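Local coordinates for protein beta-galactosidase (Bacillus circulans, PDB 4MAD) that probably hydrolyses terminal, non-reducing beta-D-galactose residues from beta-D-galactosides, as a family 35 glycoside hydrolase, at residues Arg42-Tyr47 against Thr291-Tyr296; Met286-Thr291 against Gly317-Ser322. One frame throughout, in Å; residues are numbered along the deposited sequence.

Interaction 1: Arg42-Tyr47 against Thr291-Tyr296; sequences RTVPEY and TNFGFY
Neither segment is a strand where they meet; the two loops are closest at R42 and T291, whose CA atoms lie 5.1 Å apart, and a single backbone hydrogen bond joins them. T291 N donates to R42 O over 3.0 Å, in the carbonyl plane and on a lone pair, with a nearly straight N-H...O angle of 162°. The same carbonyl accepts from a water that also donates to T291 OG1, whose own proton goes to E321. Beyond T291, the 291-296 loop closes in a type II' turn from F293 to Y296, with G294 at a positive phi that favours glycine. Both loops follow strands of the (beta/alpha)8 barrel, 34-38 and 281-284, the first and last of the sheet and neighbours where it closes, so the contact spans that closure close to the active site: the R42 side chain is about 10 Å from that of E247, the predicted nucleophile. R42 sets off with CG anti to its carbonyl carbon and runs extended to NE, its CG passing T291 O. The guanidinium then grips N292 side-on: NE (3.0 Å) and NH2 (2.9 Å) both donate to N292 OD1, which lies in the guanidinium plane, while the amide plane is turned 52° from it. An arginine suits the place because NH2 also reaches A111 O and the guanidinium makes a cation-pi interaction with Y313. A leucine here has neither nitrogen for N292 OD1, and the tie between the two loops would probably loosen. The asparagine is held at its other end as well, ND2 donating to I310 O, which should fix its flip. Farther along, T291 CB sits 3.7 Å above the plane of the F293 ring, offset toward its rim, and V44 CG1 approaches the ring obliquely, 4.4 Å from CE2.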
loop_
_atom_site.group_PDB
_atom_site.type_symbol
_atom_site.label_atom_id
_atom_site.label_comp_id
_atom_site.label_asym_id
_atom_site.label_seq_id
_atom_site.Cartn_x
_atom_site.Cartn_y
_atom_site.Cartn_z
ATOM N N ARG A 42 -3.556 -4.279 -6.032
ATOM C CA ARG A 42 -3.515 -2.909 -6.481
ATOM C C ARG A 42 -4.320 -2.585 -7.764
ATOM O O ARG A 42 -4.306 -1.502 -8.197
ATOM C CB ARG A 42 -2.085 -2.448 -6.583
ATOM C CG ARG A 42 -1.501 -2.109 -5.245
ATOM C CD ARG A 42 -0.030 -1.789 -5.272
ATOM N NE ARG A 42 0.387 -0.919 -4.201
ATOM C CZ ARG A 42 1.481 -1.056 -3.465
ATOM N NH1 ARG A 42 2.314 -2.031 -3.705
ATOM N NH2 ARG A 42 1.752 -0.166 -2.533
ATOM N N THR A 43 -5.008 -3.575 -8.329
ATOM C CA THR A 43 -5.874 -3.368 -9.473
ATOM C C THR A 43 -7.177 -4.146 -9.262
ATOM O O THR A 43 -7.138 -5.187 -8.770
ATOM C CB THR A 43 -5.157 -3.781 -10.754
ATOM O OG1 THR A 43 -4.073 -2.894 -10.974
ATOM C CG2 THR A 43 -6.103 -3.794 -11.915
ATOM N N VAL A 44 -8.304 -3.602 -9.637
ATOM C CA VAL A 44 -9.550 -4.350 -9.434
ATOM C C VAL A 44 -9.532 -5.625 -10.276
ATOM O O VAL A 44 -9.018 -5.609 -11.346
ATOM C CB VAL A 44 -10.823 -3.535 -9.816
ATOM C CG1 VAL A 44 -11.047 -2.425 -8.836
ATOM C CG2 VAL A 44 -10.716 -3.019 -11.224
ATOM N N PRO A 45 -10.155 -6.700 -9.811
ATOM C CA PRO A 45 -10.030 -7.990 -10.480
ATOM C C PRO A 45 -10.539 -8.037 -11.913
ATOM O O PRO A 45 -10.023 -8.736 -12.726
ATOM C CB PRO A 45 -10.827 -8.937 -9.596
ATOM C CG PRO A 45 -11.363 -8.182 -8.567
ATOM C CD PRO A 45 -10.795 -6.851 -8.517
ATOM N N GLU A 46 -11.511 -7.214 -12.214
ATOM C CA GLU A 46 -12.109 -7.172 -13.536
ATOM C C GLU A 46 -11.048 -6.852 -14.585
ATOM O O GLU A 46 -11.168 -7.230 -15.696
ATOM C CB GLU A 46 -13.216 -6.139 -13.554
ATOM C CG GLU A 46 -14.395 -6.586 -12.773
ATOM C CD GLU A 46 -14.331 -6.288 -11.295
ATOM O OE1 GLU A 46 -13.458 -5.586 -10.858
ATOM O OE2 GLU A 46 -15.236 -6.729 -10.612
ATOM N N TYR A 47 -10.027 -6.117 -14.133
ATOM C CA TYR A 47 -8.946 -5.639 -14.968
ATOM C C TYR A 47 -7.629 -6.451 -14.956
ATOM O O TYR A 47 -6.730 -6.165 -15.695
ATOM C CB TYR A 47 -8.679 -4.161 -14.684
ATOM C CG TYR A 47 -9.730 -3.169 -15.130
ATOM C CD1 TYR A 47 -10.573 -3.438 -16.185
ATOM C CD2 TYR A 47 -9.826 -1.938 -14.547
ATOM C CE1 TYR A 47 -11.484 -2.541 -16.591
ATOM C CE2 TYR A 47 -10.731 -1.032 -14.966
ATOM C CZ TYR A 47 -11.576 -1.334 -15.982
ATOM O OH TYR A 47 -12.489 -0.449 -16.462
ATOM N N THR A 291 -3.042 1.254 -7.869
ATOM C CA THR A 291 -3.548 2.128 -6.847
ATOM C C THR A 291 -3.515 1.555 -5.429
ATOM O O THR A 291 -3.813 0.421 -5.273
ATOM C CB THR A 291 -5.011 2.547 -7.183
ATOM O OG1 THR A 291 -5.134 2.782 -8.598
ATOM C CG2 THR A 291 -5.400 3.738 -6.353
ATOM N N ASN A 292 -3.184 2.404 -4.449
ATOM C CA ASN A 292 -3.415 2.145 -3.037
ATOM C C ASN A 292 -4.847 2.576 -2.681
ATOM O O ASN A 292 -5.092 3.649 -2.306
ATOM C CB ASN A 292 -2.404 2.875 -2.149
ATOM C CG ASN A 292 -0.974 2.601 -2.560
ATOM O OD1 ASN A 292 -0.621 1.502 -2.803
ATOM N ND2 ASN A 292 -0.163 3.618 -2.546
ATOM N N PHE A 293 -5.775 1.660 -2.862
ATOM C CA PHE A 293 -7.153 1.948 -2.594
ATOM C C PHE A 293 -7.329 2.059 -1.048
ATOM O O PHE A 293 -6.495 1.666 -0.316
ATOM C CB PHE A 293 -8.109 0.876 -3.188
ATOM C CG PHE A 293 -8.180 0.840 -4.706
ATOM C CD1 PHE A 293 -8.699 1.870 -5.432
ATOM C CD2 PHE A 293 -7.774 -0.266 -5.390
ATOM C CE1 PHE A 293 -8.747 1.801 -6.763
ATOM C CE2 PHE A 293 -7.840 -0.298 -6.713
ATOM C CZ PHE A 293 -8.318 0.734 -7.386
ATOM N N GLY A 294 -8.458 2.617 -0.638
ATOM C CA GLY A 294 -8.804 2.683 0.751
ATOM C C GLY A 294 -7.731 3.340 1.585
ATOM O O GLY A 294 -7.230 4.354 1.261
ATOM N N PHE A 295 -7.414 2.672 2.674
ATOM C CA PHE A 295 -6.440 3.117 3.624
ATOM C C PHE A 295 -5.134 2.303 3.471
ATOM O O PHE A 295 -4.391 2.222 4.379
ATOM C CB PHE A 295 -7.053 2.974 5.027
ATOM C CG PHE A 295 -8.154 3.951 5.323
ATOM C CD1 PHE A 295 -7.924 5.289 5.316
ATOM C CD2 PHE A 295 -9.411 3.537 5.644
ATOM C CE1 PHE A 295 -8.878 6.137 5.593
ATOM C CE2 PHE A 295 -10.345 4.398 5.959
ATOM C CZ PHE A 295 -10.092 5.682 5.928
ATOM N N TYR A 296 -4.899 1.670 2.326
ATOM C CA TYR A 296 -3.836 0.706 2.271
ATOM C C TYR A 296 -2.433 1.250 1.994
ATOM O O TYR A 296 -1.505 0.542 1.965
ATOM C CB TYR A 296 -4.150 -0.373 1.270
ATOM C CG TYR A 296 -5.299 -1.265 1.637
ATOM C CD1 TYR A 296 -5.305 -1.992 2.792
ATOM C CD2 TYR A 296 -6.353 -1.414 0.791
ATOM C CE1 TYR A 296 -6.331 -2.818 3.080
ATOM C CE2 TYR A 296 -7.357 -2.231 1.069
ATOM C CZ TYR A 296 -7.363 -2.942 2.222
ATOM O OH TYR A 296 -8.402 -3.767 2.482
HETATM O O HOH W 1 -5.659 0.296 -9.923
#

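Interaction 2: Met286-Thr291 against Gly317-Ser322; sequences MAHGGT and GLLTES
E321 has CG anti to its backbone N (chi1 170°) and an extended chain beyond, which carries its carboxylate along the 286-291 loop to T291. There T291 OG1, beside its own backbone N, donates to E321 OE2 at 2.6 Å, OE2 accepting through its anti lone pair, the one away from OE1; OE1 itself is bonded to S312, so both ends of this buried acid have a partner. H288 likewise has CG anti to its N (chi1 178°), laying its imidazole edge along 319-321: ND1 comes within 3.4 Å of L319 CB, and CE1 within 3.4 Å of T320 O. A histidine fits because NE2, on the ring edge, can bond T43 OG1 and lies 3.0 Å from a water, in the ring plane, that donates to E321 O. The backbones are tied at the other end by L319 N, which donates to A287 O at 3.1 Å almost along the C=O axis. A second water accepts from G289 N and donates to L319 O. G317 brings its CA 3.6 Å from M286 O, where a side chain would be crowded, and G290 takes a positive phi suited to glycine. This pairs the loop after barrel strand 281-284 with the loop leading into helix 327-339: L318 packs on that helix, A287 and L319 on helix 48-58, and E321 on Y560 of strand 558-561.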
loop_
_atom_site.group_PDB
_atom_site.type_symbol
_atom_site.label_atom_id
_atom_site.label_comp_id
_atom_site.label_asym_id
_atom_site.label_seq_id
_atom_site.Cartn_x
_atom_site.Cartn_y
_atom_site.Cartn_z
ATOM N N MET A 286 7.821 -0.753 -10.857
ATOM C CA MET A 286 6.690 -1.633 -11.104
ATOM C C MET A 286 6.376 -1.672 -12.606
ATOM O O MET A 286 6.523 -0.701 -13.267
ATOM C CB MET A 286 5.462 -1.097 -10.417
ATOM C CG MET A 286 5.481 -1.095 -8.962
ATOM S SD MET A 286 5.415 -2.631 -8.202
ATOM C CE MET A 286 3.839 -3.158 -8.713
ATOM N N ALA A 287 6.002 -2.817 -13.133
ATOM C CA ALA A 287 5.559 -2.839 -14.502
ATOM C C ALA A 287 4.205 -2.212 -14.674
ATOM O O ALA A 287 4.016 -1.407 -15.473
ATOM C CB ALA A 287 5.525 -4.227 -15.054
ATOM N N HIS A 288 3.270 -2.689 -13.885
ATOM C CA HIS A 288 2.036 -2.026 -13.593
ATOM C C HIS A 288 1.888 -1.792 -12.076
ATOM O O HIS A 288 1.920 -2.686 -11.331
ATOM C CB HIS A 288 0.874 -2.858 -14.092
ATOM C CG HIS A 288 -0.454 -2.255 -13.789
ATOM N ND1 HIS A 288 -0.848 -1.058 -14.322
ATOM C CD2 HIS A 288 -1.434 -2.633 -12.942
ATOM C CE1 HIS A 288 -2.029 -0.749 -13.841
ATOM N NE2 HIS A 288 -2.423 -1.710 -13.041
ATOM N N GLY A 289 1.764 -0.533 -11.691
ATOM C CA GLY A 289 1.617 -0.149 -10.316
ATOM C C GLY A 289 0.244 -0.041 -9.688
ATOM O O GLY A 289 -0.026 -0.528 -8.658
ATOM N N GLY A 290 -0.637 0.606 -10.421
ATOM C CA GLY A 290 -2.011 0.706 -10.004
ATOM C C GLY A 290 -2.230 1.647 -8.858
ATOM O O GLY A 290 -1.675 2.679 -8.904
ATOM N N THR A 291 -3.042 1.254 -7.869
ATOM C CA THR A 291 -3.548 2.128 -6.847
ATOM C C THR A 291 -3.515 1.555 -5.429
ATOM O O THR A 291 -3.813 0.421 -5.273
ATOM C CB THR A 291 -5.011 2.547 -7.183
ATOM O OG1 THR A 291 -5.134 2.782 -8.598
ATOM C CG2 THR A 291 -5.400 3.738 -6.353
ATOM N N GLY A 317 5.115 3.764 -14.055
ATOM C CA GLY A 317 5.196 2.404 -14.513
ATOM C C GLY A 317 5.050 2.297 -16.026
ATOM O O GLY A 317 4.751 3.238 -16.665
ATOM N N LEU A 318 5.298 1.103 -16.540
ATOM C CA LEU A 318 5.167 0.814 -17.942
ATOM C C LEU A 318 3.717 0.986 -18.381
ATOM O O LEU A 318 3.497 1.418 -19.455
ATOM C CB LEU A 318 5.676 -0.559 -18.275
ATOM C CG LEU A 318 7.125 -0.805 -17.941
ATOM C CD1 LEU A 318 7.522 -2.183 -18.276
ATOM C CD2 LEU A 318 8.037 0.168 -18.497
ATOM N N LEU A 319 2.784 0.625 -17.507
ATOM C CA LEU A 319 1.377 0.989 -17.631
ATOM C C LEU A 319 1.050 2.070 -16.647
ATOM O O LEU A 319 1.611 2.090 -15.621
ATOM C CB LEU A 319 0.465 -0.176 -17.326
ATOM C CG LEU A 319 0.773 -1.444 -18.074
ATOM C CD1 LEU A 319 -0.280 -2.420 -17.827
ATOM C CD2 LEU A 319 0.925 -1.183 -19.484
ATOM N N THR A 320 0.149 2.960 -16.983
ATOM C CA THR A 320 -0.219 4.056 -16.091
ATOM C C THR A 320 -1.098 3.487 -14.992
ATOM O O THR A 320 -1.483 2.374 -15.059
ATOM C CB THR A 320 -1.027 5.127 -16.773
ATOM O OG1 THR A 320 -2.265 4.589 -17.137
ATOM C CG2 THR A 320 -0.327 5.680 -17.976
ATOM N N GLU A 321 -1.478 4.301 -14.032
ATOM C CA GLU A 321 -2.288 3.793 -12.899
ATOM C C GLU A 321 -3.550 3.155 -13.406
ATOM O O GLU A 321 -3.939 2.161 -12.935
ATOM C CB GLU A 321 -2.678 4.889 -11.927
ATOM C CG GLU A 321 -3.721 4.473 -10.875
ATOM C CD GLU A 321 -3.979 5.559 -9.803
ATOM O OE1 GLU A 321 -3.467 6.652 -10.027
ATOM O OE2 GLU A 321 -4.645 5.293 -8.800
ATOM N N SER A 322 -4.140 3.747 -14.434
ATOM C CA SER A 322 -5.342 3.196 -15.033
ATOM C C SER A 322 -5.132 2.152 -16.105
ATOM O O SER A 322 -6.072 1.686 -16.670
ATOM C CB SER A 322 -6.222 4.269 -15.598
ATOM O OG SER A 322 -5.555 4.968 -16.563
HETATM O O HOH W 2 -5.007 -0.229 -12.691
HETATM O O HOH W 3 1.035 1.966 -12.915
#

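Interactions 1 and 2 have centres 11 Å apart and share T291, the end of one segment and the start of the other along a continuous run, 286-296. In chain order come 42-47, then 286-291 and 291-296, then 317-322, so the loop after the last barrel strand, 281-284, is held from two directions. T43 OG1 to H288 NE2, 2.9 Å apart and probably hydrogen-bonded, joins them directly. Only interaction 1 spans the seam between the first and last barrel strands; interaction 2 folds the connection from 281-284 to helix 327-339 back on itself, and both lie near the predicted nucleophile E247, with strand 558-561 of the antiparallel sheet of eight strands packed against T291.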